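Local coordinates for uncharacterized protein (Bacteroides ovatus, PDB 3NQK) that is of unknown function, but joins an N-terminal region of the E-set clan to a BT_3044-like C-terminal region, at residues Gln11-Ile19 against Leu43-Ser54; Met210-Ile220 against Tyr275-Gly286. All coordinates share one frame; numbering follows the deposited sequence. Where two conformers were deposited one is given.

Contact 1: residues Gln11-Ile19 against Leu43-Ser54; sequences QYVSFKAPI and LPIIVSGSTVNS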
loop_
_atom_site.group_PDB
_atom_site.type_symbol
_atom_site.label_atom_id
_atom_site.label_comp_id
_atom_site.label_asym_id
_atom_site.label_seq_id
_atom_site.Cartn_x
_atom_site.Cartn_y
_atom_site.Cartn_z
ATOM N N GLN A 11 -12.443 -20.085 -18.616
ATOM C CA GLN A 11 -12.004 -19.099 -17.574
ATOM C C GLN A 11 -12.022 -19.690 -16.146
ATOM O O GLN A 11 -12.973 -20.351 -15.745
ATOM C CB GLN A 11 -12.867 -17.852 -17.628
ATOM C CG GLN A 11 -12.635 -17.027 -18.849
ATOM C CD GLN A 11 -13.299 -15.685 -18.768
ATOM O OE1 GLN A 11 -14.499 -15.592 -18.542
ATOM N NE2 GLN A 11 -12.522 -14.626 -18.968
ATOM N N TYR A 12 -10.985 -19.369 -15.379
ATOM C CA TYR A 12 -10.766 -19.941 -14.066
ATOM C C TYR A 12 -10.871 -18.837 -12.995
ATOM O O TYR A 12 -10.296 -17.758 -13.155
ATOM C CB TYR A 12 -9.363 -20.599 -14.044
ATOM C CG TYR A 12 -9.001 -21.359 -12.759
ATOM C CD1 TYR A 12 -9.603 -22.591 -12.450
ATOM C CD2 TYR A 12 -7.979 -20.899 -11.915
ATOM C CE1 TYR A 12 -9.247 -23.307 -11.283
ATOM C CE2 TYR A 12 -7.613 -21.613 -10.752
ATOM C CZ TYR A 12 -8.255 -22.807 -10.446
ATOM O OH TYR A 12 -7.897 -23.499 -9.315
ATOM N N VAL A 13 -11.624 -19.107 -11.919
ATOM C CA VAL A 13 -11.801 -18.143 -10.832
ATOM C C VAL A 13 -11.043 -18.599 -9.607
ATOM O O VAL A 13 -11.277 -19.682 -9.116
ATOM C CB VAL A 13 -13.271 -18.007 -10.446
ATOM C CG1 VAL A 13 -13.433 -17.036 -9.243
ATOM C CG2 VAL A 13 -14.080 -17.541 -11.626
ATOM N N SER A 14 -10.190 -17.728 -9.067
ATOM C CA SER A 14 -9.338 -18.094 -7.949
ATOM C C SER A 14 -8.998 -16.918 -7.030
ATOM O O SER A 14 -9.264 -15.762 -7.352
ATOM C CB SER A 14 -8.053 -18.689 -8.464
ATOM O OG SER A 14 -7.326 -17.732 -9.192
ATOM N N PHE A 15 -8.397 -17.248 -5.883
ATOM C CA PHE A 15 -7.978 -16.266 -4.894
ATOM C C PHE A 15 -6.575 -15.806 -5.197
ATOM O O PHE A 15 -5.765 -16.576 -5.700
ATOM C CB PHE A 15 -7.966 -16.894 -3.496
ATOM C CG PHE A 15 -9.311 -17.397 -3.028
ATOM C CD1 PHE A 15 -10.289 -16.507 -2.587
ATOM C CD2 PHE A 15 -9.552 -18.750 -2.913
ATOM C CE1 PHE A 15 -11.489 -16.960 -2.106
ATOM C CE2 PHE A 15 -10.759 -19.211 -2.426
ATOM C CZ PHE A 15 -11.732 -18.313 -2.027
ATOM N N LYS A 16 -6.262 -14.560 -4.854
ATOM C CA LYS A 16 -4.887 -14.071 -5.000
ATOM C C LYS A 16 -4.414 -13.343 -3.748
ATOM O O LYS A 16 -4.610 -12.131 -3.598
ATOM C CB LYS A 16 -4.754 -13.162 -6.220
ATOM C CG LYS A 16 -3.450 -13.358 -6.991
ATOM C CD LYS A 16 -3.438 -14.728 -7.734
ATOM C CE LYS A 16 -2.255 -14.837 -8.711
ATOM N NZ LYS A 16 -0.927 -14.558 -8.039
ATOM N N ALA A 17 -3.787 -14.089 -2.850
ATOM C CA ALA A 17 -3.174 -13.501 -1.681
ATOM C C ALA A 17 -1.959 -12.660 -2.129
ATOM O O ALA A 17 -1.499 -12.783 -3.279
ATOM C CB ALA A 17 -2.746 -14.580 -0.715
ATOM N N PRO A 18 -1.447 -11.790 -1.227
ATOM C CA PRO A 18 -0.273 -10.945 -1.535
ATOM C C PRO A 18 0.976 -11.756 -1.953
ATOM O O PRO A 18 1.719 -11.334 -2.837
ATOM C CB PRO A 18 -0.012 -10.201 -0.210
ATOM C CG PRO A 18 -1.318 -10.236 0.527
ATOM C CD PRO A 18 -2.015 -11.496 0.108
ATOM N N ILE A 19 1.183 -12.907 -1.327
ATOM C CA ILE A 19 2.344 -13.734 -1.617
ATOM C C ILE A 19 1.939 -15.158 -1.948
ATOM O O ILE A 19 0.837 -15.584 -1.637
ATOM C CB ILE A 19 3.355 -13.738 -0.416
ATOM C CG1 ILE A 19 2.712 -14.359 0.848
ATOM C CG2 ILE A 19 3.856 -12.302 -0.138
ATOM C CD1 ILE A 19 3.644 -14.381 2.083
ATOM N N LEU A 43 -9.164 -10.062 0.613
ATOM C CA LEU A 43 -8.611 -11.108 -0.218
ATOM C C LEU A 43 -9.187 -11.022 -1.617
ATOM O O LEU A 43 -10.385 -11.181 -1.817
ATOM C CB LEU A 43 -8.930 -12.467 0.382
ATOM C CG LEU A 43 -8.448 -13.678 -0.385
ATOM C CD1 LEU A 43 -6.951 -13.622 -0.564
ATOM C CD2 LEU A 43 -8.866 -14.950 0.359
ATOM N N PRO A 44 -8.335 -10.748 -2.593
ATOM C CA PRO A 44 -8.804 -10.608 -3.940
ATOM C C PRO A 44 -9.296 -11.900 -4.552
ATOM O O PRO A 44 -8.670 -12.954 -4.389
ATOM C CB PRO A 44 -7.566 -10.129 -4.690
ATOM C CG PRO A 44 -6.755 -9.461 -3.689
ATOM C CD PRO A 44 -7.010 -10.137 -2.407
ATOM N N ILE A 45 -10.415 -11.804 -5.260
ATOM C CA ILE A 45 -10.913 -12.884 -6.065
ATOM C C ILE A 45 -10.731 -12.465 -7.529
ATOM O O ILE A 45 -11.154 -11.374 -7.931
ATOM C CB ILE A 45 -12.363 -13.166 -5.761
ATOM C CG1 ILE A 45 -12.500 -13.614 -4.300
ATOM C CG2 ILE A 45 -12.888 -14.219 -6.672
ATOM C CD1 ILE A 45 -13.906 -13.869 -3.887
ATOM N N ILE A 46 -10.053 -13.316 -8.293
ATOM C CA ILE A 46 -9.604 -12.982 -9.624
ATOM C C ILE A 46 -10.194 -13.920 -10.656
ATOM O O ILE A 46 -10.242 -15.133 -10.443
ATOM C CB ILE A 46 -8.045 -13.067 -9.701
ATOM C CG1 ILE A 46 -7.422 -11.772 -9.226
ATOM C CG2 ILE A 46 -7.589 -13.332 -11.077
ATOM C CD1 ILE A 46 -7.637 -11.509 -7.790
ATOM N N VAL A 47 -10.642 -13.355 -11.786
ATOM C CA VAL A 47 -11.139 -14.151 -12.907
ATOM C C VAL A 47 -10.119 -14.127 -14.037
ATOM O O VAL A 47 -10.047 -13.171 -14.800
ATOM C CB VAL A 47 -12.485 -13.624 -13.407
ATOM C CG1 VAL A 47 -13.022 -14.500 -14.532
ATOM C CG2 VAL A 47 -13.497 -13.549 -12.243
ATOM N N SER A 48 -9.326 -15.188 -14.127
ATOM C CA SER A 48 -8.223 -15.262 -15.098
ATOM C C SER A 48 -8.664 -15.859 -16.389
ATOM O O SER A 48 -9.383 -16.857 -16.405
ATOM C CB SER A 48 -7.065 -16.105 -14.536
ATOM O OG SER A 48 -6.380 -15.418 -13.486
ATOM N N GLY A 49 -8.186 -15.290 -17.491
ATOM C CA GLY A 49 -8.518 -15.814 -18.800
ATOM C C GLY A 49 -7.934 -15.010 -19.940
ATOM O O GLY A 49 -7.525 -13.840 -19.759
ATOM N N SER A 50 -7.869 -15.654 -21.118
ATOM C CA SER A 50 -7.422 -15.003 -22.352
ATOM C C SER A 50 -8.490 -13.994 -22.828
ATOM O O SER A 50 -8.159 -12.904 -23.344
ATOM C CB SER A 50 -7.157 -16.054 -23.450
ATOM N N THR A 51 -9.764 -14.348 -22.611
ATOM C CA THR A 51 -10.890 -13.501 -23.005
ATOM C C THR A 51 -11.318 -12.570 -21.878
ATOM O O THR A 51 -10.944 -12.751 -20.718
ATOM C CB THR A 51 -12.126 -14.353 -23.382
ATOM O OG1 THR A 51 -11.711 -15.518 -24.092
ATOM C CG2 THR A 51 -13.131 -13.533 -24.247
ATOM N N VAL A 52 -12.114 -11.579 -22.241
ATOM C CA VAL A 52 -12.761 -10.720 -21.290
ATOM C C VAL A 52 -13.929 -11.477 -20.644
ATOM O O VAL A 52 -14.741 -12.111 -21.344
ATOM C CB VAL A 52 -13.325 -9.461 -21.984
ATOM C CG1 VAL A 52 -13.983 -8.551 -20.978
ATOM C CG2 VAL A 52 -12.214 -8.721 -22.759
ATOM N N ASN A 53 -13.999 -11.437 -19.315
ATOM C CA ASN A 53 -15.121 -12.035 -18.585
ATOM C C ASN A 53 -16.440 -11.467 -19.103
ATOM O O ASN A 53 -16.713 -10.279 -18.945
ATOM C CB ASN A 53 -14.988 -11.756 -17.086
ATOM C CG ASN A 53 -16.197 -12.219 -16.295
ATOM O OD1 ASN A 53 -16.788 -13.249 -16.593
ATOM N ND2 ASN A 53 -16.555 -11.464 -15.262
ATOM N N SER A 54 -17.256 -12.320 -19.711
ATOM C CA SER A 54 -18.503 -11.870 -20.311
ATOM C C SER A 54 -19.740 -12.310 -19.522
ATOM O O SER A 54 -20.859 -12.157 -19.993
ATOM C CB SER A 54 -18.592 -12.373 -21.754
ATOM O OG SER A 54 -18.454 -13.780 -21.799
HETATM O O HOH W 1 -7.775 -17.056 -11.468
#
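Tyr12 O is gripped twice. Ser48 N donates to it at 2.9 Å, and water 1 donates to it as well. The same water is hydrogen-bonded to Ser48 OG, so it ties side chain to backbone across the pair. Two residues on, Ser14 and Ile46 bond in both directions, and the bond from Ile46 N to Ser14 O is nearly straight (172°). Lys16 N continues the ladder to Pro44 O at 2.9 Å. Strand 12-15 thus runs antiparallel to strand 38-48 as an outermost strand, within this chain, of a four-stranded sheet, whose face bearing Val13, Phe15, Ile45 and Val47 packs on strands 57-63, 98-101 and 125-133. Such a beta sandwich is consistent with the E-set clan. On that face Val13 CG1 meets Ile45 CG2 at 3.9 Å. The Phe15 ring, with CG beside the backbone N (chi1 -61°), lies alongside Ile45 and points the same way. The Leu43 and Phe15 side chains cross at about a right angle, and Leu43 CD2 touches Phe15 CD1 at 3.6 Å. The other branch of Leu43, CD1, reaches the backbone of Ala17. Shortening Leu43 to an alanine would probably leave Phe15 CD1 without this methyl contact and give the ring more room to turn. On the other face Ile46 CD1 rests on Lys16 CB at 3.7 Å, and Ile46 also packs on Met257 of the second subunit. Gln11 reaches across to Asn53, their amide planes 47° apart. Arg57 NH1 bonds to Asn53 OD1 and weakly to Gln11 OE1, while Asn53 ND2 donates to Ser105 O.

Contact 2: residues Met210-Ile220 against Tyr275-Gly286; sequences MDKDMRKKYKI and YDFQDFTYGGSG
Tyr218 OH is the polar centre of this contact. It accepts from Phe280 N at 2.9 Å and shares a hydrogen bond with Thr281 OG1 at 2.8 Å, in which either hydroxyl could be the donor. The hydroxyl thus meets an Asx turn, Asp279 to Thr281, at the end of strand 264-279, in the antiparallel sheet of the BT_3044-like C-terminal region. Asp279 OD1 closes the turn by accepting from Thr281 N at 2.9 Å, almost straight at 171°. Two successive backbone N-H groups therefore have acceptors: Phe280 N in the tyrosine hydroxyl, Thr281 N in the aspartate. The hydroxyl also sits over one face of the Phe280 ring, offset toward its rim. The Phe280 and Tyr218 rings themselves meet obliquely, planes 43° apart. Gln278 O lies at the edge of the Tyr218 ring, in its plane, 3.3 Å from CE1. With CG anti to its own carbonyl carbon (chi1 -61°), Tyr218 sends its ring across to the turn, and its side chain passes that of Phe277 at about a right angle. Met214 CG lies 3.8 Å from Thr281 CG2, the two side chains sliding past each other in opposite directions.

Within 210-220, Met210 O accepts from both Arg215 NE and NH2, which grip it side-on. Asp211 is the N-cap of helix 212-215, and its OD1 takes a weak bond from Asp213 N. Lys217 lays its aliphatic CD against the edge of the Phe280 ring, at CZ. Further along, strand 219-224 meets strand 264-279 through apolar groups. Tyr275 OH is satisfied outside the two segments by Gly204 N. Ile220 CD1 sits over one face of the Tyr275 ring in a CH-pi contact, 3.6 Å from CZ.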
loop_
_atom_site.group_PDB
_atom_site.type_symbol
_atom_site.label_atom_id
_atom_site.label_comp_id
_atom_site.label_asym_id
_atom_site.label_seq_id
_atom_site.Cartn_x
_atom_site.Cartn_y
_atom_site.Cartn_z
HETATM N N MSE A 210 6.110 -28.307 21.231
HETATM C CA MSE A 210 5.867 -29.375 22.183
HETATM C C MSE A 210 4.375 -29.608 22.363
HETATM O O MSE A 210 3.576 -28.776 22.007
HETATM C CB MSE A 210 6.526 -28.984 23.522
HETATM C CG MSE A 210 5.790 -29.378 24.774
HETATM SE SE MSE A 210 6.614 -28.577 26.342
HETATM C CE MSE A 210 8.370 -29.384 26.149
ATOM N N ASP A 211 4.014 -30.772 22.882
ATOM C CA ASP A 211 2.619 -31.075 23.249
ATOM C C ASP A 211 1.914 -29.798 23.747
ATOM O O ASP A 211 2.397 -29.139 24.655
ATOM C CB ASP A 211 2.611 -32.162 24.345
ATOM C CG ASP A 211 1.213 -32.694 24.659
ATOM O OD1 ASP A 211 0.278 -31.878 24.844
ATOM O OD2 ASP A 211 1.081 -33.928 24.821
ATOM N N LYS A 212 0.757 -29.480 23.171
ATOM C CA LYS A 212 0.060 -28.211 23.485
ATOM C C LYS A 212 -0.377 -28.119 24.926
ATOM O O LYS A 212 -0.209 -27.092 25.555
ATOM C CB LYS A 212 -1.154 -28.013 22.575
ATOM C CG LYS A 212 -0.807 -27.615 21.122
ATOM C CD LYS A 212 -2.041 -27.719 20.197
ATOM C CE LYS A 212 -1.670 -27.517 18.729
ATOM N NZ LYS A 212 -2.747 -28.010 17.804
ATOM N N ASP A 213 -0.953 -29.185 25.450
ATOM C CA ASP A 213 -1.457 -29.160 26.831
ATOM C C ASP A 213 -0.368 -28.758 27.830
ATOM O O ASP A 213 -0.653 -28.132 28.857
ATOM C CB ASP A 213 -2.052 -30.515 27.222
ATOM C CG ASP A 213 -3.471 -30.682 26.750
ATOM O OD1 ASP A 213 -4.174 -29.648 26.574
ATOM O OD2 ASP A 213 -3.906 -31.846 26.595
HETATM N N MSE A 214 0.866 -29.097 27.518
HETATM C CA MSE A 214 1.980 -28.761 28.380
HETATM C C MSE A 214 2.624 -27.445 28.006
HETATM O O MSE A 214 2.987 -26.649 28.879
HETATM C CB MSE A 214 3.008 -29.863 28.335
HETATM C CG MSE A 214 2.632 -31.013 29.182
HETATM SE SE MSE A 214 3.318 -32.633 28.543
HETATM C CE MSE A 214 3.086 -33.651 30.202
ATOM N N ARG A 215 2.730 -27.167 26.715
ATOM C CA ARG A 215 3.438 -25.947 26.319
ATOM C C ARG A 215 2.714 -24.680 26.800
ATOM O O ARG A 215 3.355 -23.709 27.168
ATOM C CB ARG A 215 3.773 -25.916 24.800
ATOM C CG ARG A 215 2.912 -25.071 23.955
ATOM C CD ARG A 215 3.562 -24.825 22.571
ATOM N NE ARG A 215 3.492 -26.002 21.689
ATOM C CZ ARG A 215 2.863 -26.040 20.505
ATOM N NH1 ARG A 215 2.263 -24.957 20.013
ATOM N NH2 ARG A 215 2.884 -27.153 19.788
ATOM N N LYS A 216 1.397 -24.731 26.903
ATOM C CA LYS A 216 0.657 -23.562 27.334
ATOM C C LYS A 216 1.056 -23.161 28.746
ATOM O O LYS A 216 1.006 -21.992 29.105
ATOM C CB LYS A 216 -0.888 -23.775 27.222
ATOM C CG LYS A 216 -1.517 -24.822 28.168
ATOM C CD LYS A 216 -3.095 -24.867 27.983
ATOM C CE LYS A 216 -3.741 -26.115 28.656
ATOM N N LYS A 217 1.529 -24.119 29.516
ATOM C CA LYS A 217 1.879 -23.859 30.897
ATOM C C LYS A 217 3.117 -22.974 31.057
ATOM O O LYS A 217 3.284 -22.347 32.073
ATOM C CB LYS A 217 2.029 -25.186 31.658
ATOM C CG LYS A 217 0.644 -25.850 31.954
ATOM C CD LYS A 217 0.741 -27.190 32.682
ATOM C CE LYS A 217 -0.660 -27.675 33.147
ATOM N NZ LYS A 217 -1.408 -26.598 33.927
ATOM N N TYR A 218 3.909 -22.842 30.001
ATOM C CA TYR A 218 5.149 -22.062 30.060
ATOM C C TYR A 218 5.048 -20.673 29.417
ATOM O O TYR A 218 6.063 -19.998 29.250
ATOM C CB TYR A 218 6.288 -22.851 29.410
ATOM C CG TYR A 218 6.581 -24.174 30.105
ATOM C CD1 TYR A 218 7.341 -24.219 31.260
ATOM C CD2 TYR A 218 6.085 -25.355 29.612
ATOM C CE1 TYR A 218 7.598 -25.415 31.896
ATOM C CE2 TYR A 218 6.349 -26.567 30.240
ATOM C CZ TYR A 218 7.084 -26.590 31.381
ATOM O OH TYR A 218 7.328 -27.807 32.016
ATOM N N LYS A 219 3.832 -20.221 29.112
ATOM C CA LYS A 219 3.646 -18.872 28.521
ATOM C C LYS A 219 4.026 -17.777 29.513
ATOM O O LYS A 219 3.651 -17.833 30.673
ATOM C CB LYS A 219 2.179 -18.659 28.075
ATOM C CG LYS A 219 1.731 -19.529 26.877
ATOM C CD LYS A 219 0.176 -19.618 26.751
ATOM C CE LYS A 219 -0.383 -18.753 25.633
ATOM N NZ LYS A 219 -1.841 -19.024 25.397
ATOM N N ILE A 220 4.765 -16.779 29.041
ATOM C CA ILE A 220 5.076 -15.599 29.838
ATOM C C ILE A 220 4.487 -14.381 29.136
ATOM O O ILE A 220 4.895 -14.051 28.035
ATOM C CB ILE A 220 6.592 -15.378 29.965
ATOM C CG1 ILE A 220 7.282 -16.623 30.483
ATOM C CG2 ILE A 220 6.880 -14.200 30.886
ATOM C CD1 ILE A 220 8.765 -16.471 30.576
ATOM N N TYR A 275 14.935 -14.003 34.757
ATOM C CA TYR A 275 13.934 -14.727 35.566
ATOM C C TYR A 275 14.313 -16.165 35.842
ATOM O O TYR A 275 15.222 -16.712 35.232
ATOM C CB TYR A 275 12.559 -14.686 34.883
ATOM C CG TYR A 275 12.497 -15.347 33.500
ATOM C CD1 TYR A 275 12.362 -16.718 33.362
ATOM C CD2 TYR A 275 12.494 -14.579 32.350
ATOM C CE1 TYR A 275 12.277 -17.314 32.083
ATOM C CE2 TYR A 275 12.412 -15.150 31.094
ATOM C CZ TYR A 275 12.297 -16.513 30.958
ATOM O OH TYR A 275 12.207 -17.064 29.673
ATOM N N ASP A 276 13.596 -16.769 36.772
ATOM C CA ASP A 276 13.733 -18.184 37.052
ATOM C C ASP A 276 12.471 -18.875 36.642
ATOM O O ASP A 276 11.390 -18.280 36.711
ATOM C CB ASP A 276 13.927 -18.426 38.557
ATOM C CG ASP A 276 15.322 -18.107 39.037
ATOM O OD1 ASP A 276 16.272 -18.165 38.223
ATOM O OD2 ASP A 276 15.473 -17.849 40.260
ATOM N N PHE A 277 12.590 -20.151 36.261
ATOM C CA PHE A 277 11.429 -21.026 36.090
ATOM C C PHE A 277 11.856 -22.468 36.115
ATOM O O PHE A 277 13.039 -22.772 36.125
ATOM C CB PHE A 277 10.701 -20.721 34.800
ATOM C CG PHE A 277 11.271 -21.402 33.604
ATOM C CD1 PHE A 277 12.398 -20.899 32.978
ATOM C CD2 PHE A 277 10.635 -22.502 33.051
ATOM C CE1 PHE A 277 12.917 -21.517 31.837
ATOM C CE2 PHE A 277 11.156 -23.134 31.916
ATOM C CZ PHE A 277 12.292 -22.638 31.312
ATOM N N GLN A 278 10.884 -23.361 36.151
ATOM C CA GLN A 278 11.149 -24.802 36.205
ATOM C C GLN A 278 10.471 -25.489 35.067
ATOM O O GLN A 278 9.338 -25.138 34.716
ATOM C CB GLN A 278 10.606 -25.395 37.504
ATOM C CG GLN A 278 11.199 -24.804 38.732
ATOM C CD GLN A 278 10.793 -25.542 39.993
ATOM O OE1 GLN A 278 9.771 -26.264 40.026
ATOM N NE2 GLN A 278 11.580 -25.373 41.037
ATOM N N ASP A 279 11.136 -26.510 34.517
ATOM C CA ASP A 279 10.555 -27.353 33.482
ATOM C C ASP A 279 10.174 -28.625 34.156
ATOM O O ASP A 279 11.017 -29.310 34.714
ATOM C CB ASP A 279 11.569 -27.610 32.350
ATOM C CG ASP A 279 11.070 -28.630 31.313
ATOM O OD1 ASP A 279 10.094 -29.347 31.596
ATOM O OD2 ASP A 279 11.703 -28.750 30.242
ATOM N N PHE A 280 8.886 -28.929 34.144
ATOM C CA PHE A 280 8.371 -30.068 34.883
ATOM C C PHE A 280 7.603 -31.020 33.979
ATOM O O PHE A 280 6.816 -31.837 34.453
ATOM C CB PHE A 280 7.471 -29.579 36.003
ATOM C CG PHE A 280 6.289 -28.805 35.527
ATOM C CD1 PHE A 280 6.406 -27.468 35.214
ATOM C CD2 PHE A 280 5.056 -29.417 35.381
ATOM C CE1 PHE A 280 5.317 -26.750 34.775
ATOM C CE2 PHE A 280 3.959 -28.702 34.938
ATOM C CZ PHE A 280 4.091 -27.368 34.637
ATOM N N THR A 281 7.866 -30.942 32.680
ATOM C CA THR A 281 7.144 -31.741 31.709
ATOM C C THR A 281 8.077 -32.418 30.717
ATOM O O THR A 281 7.640 -32.912 29.700
ATOM C CB THR A 281 6.156 -30.858 30.929
ATOM O OG1 THR A 281 6.875 -29.842 30.206
ATOM C CG2 THR A 281 5.204 -30.207 31.867
ATOM N N TYR A 282 9.357 -32.475 31.044
ATOM C CA TYR A 282 10.363 -32.995 30.103
ATOM C C TYR A 282 10.315 -34.529 29.997
ATOM O O TYR A 282 10.889 -35.116 29.077
ATOM C CB TYR A 282 11.786 -32.510 30.494
ATOM C CG TYR A 282 12.238 -32.956 31.873
ATOM C CD1 TYR A 282 12.836 -34.185 32.062
ATOM C CD2 TYR A 282 12.068 -32.141 32.977
ATOM C CE1 TYR A 282 13.257 -34.590 33.312
ATOM C CE2 TYR A 282 12.485 -32.537 34.223
ATOM C CZ TYR A 282 13.068 -33.773 34.385
ATOM O OH TYR A 282 13.458 -34.197 35.637
ATOM N N GLY A 283 9.598 -35.164 30.915
ATOM C CA GLY A 283 9.484 -36.620 30.923
ATOM C C GLY A 283 8.378 -37.128 30.032
ATOM O O GLY A 283 8.267 -38.330 29.786
ATOM N N GLY A 284 7.560 -36.212 29.536
ATOM C CA GLY A 284 6.438 -36.576 28.707
ATOM C C GLY A 284 5.133 -36.385 29.440
ATOM O O GLY A 284 5.113 -36.072 30.650
ATOM N N SER A 285 4.038 -36.607 28.721
ATOM C CA SER A 285 2.695 -36.371 29.247
ATOM C C SER A 285 2.308 -37.390 30.323
ATOM O O SER A 285 2.602 -38.591 30.201
ATOM C CB SER A 285 1.668 -36.391 28.104
ATOM O OG SER A 285 0.468 -35.752 28.492
ATOM N N GLY A 286 1.704 -36.886 31.401
ATOM C CA GLY A 286 1.176 -37.729 32.460
ATOM C C GLY A 286 2.221 -38.408 33.333
ATOM O O GLY A 286 1.918 -39.399 34.011
#

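How the contacts relate
Contact 1 is complete before contact 2 begins in the sequence. One belongs to the N-terminal DUF4973 region, the other to the BT_3044-like region, and the middle of the chain lies between them. Their centres are 46 Å apart and their nearest atoms about 21 Å, so they do not touch. They share no sheet. Contact 1 joins neighbouring strands at the margin of a four-stranded antiparallel sheet. Contact 2 sets helix 212-215 and the start of strand 219-224 against the end of strand 264-279 and the turn that follows. Contact 1 also packs on the second subunit, including its Thr254 and Met257, whereas contact 2 meets no other chain of the assembly.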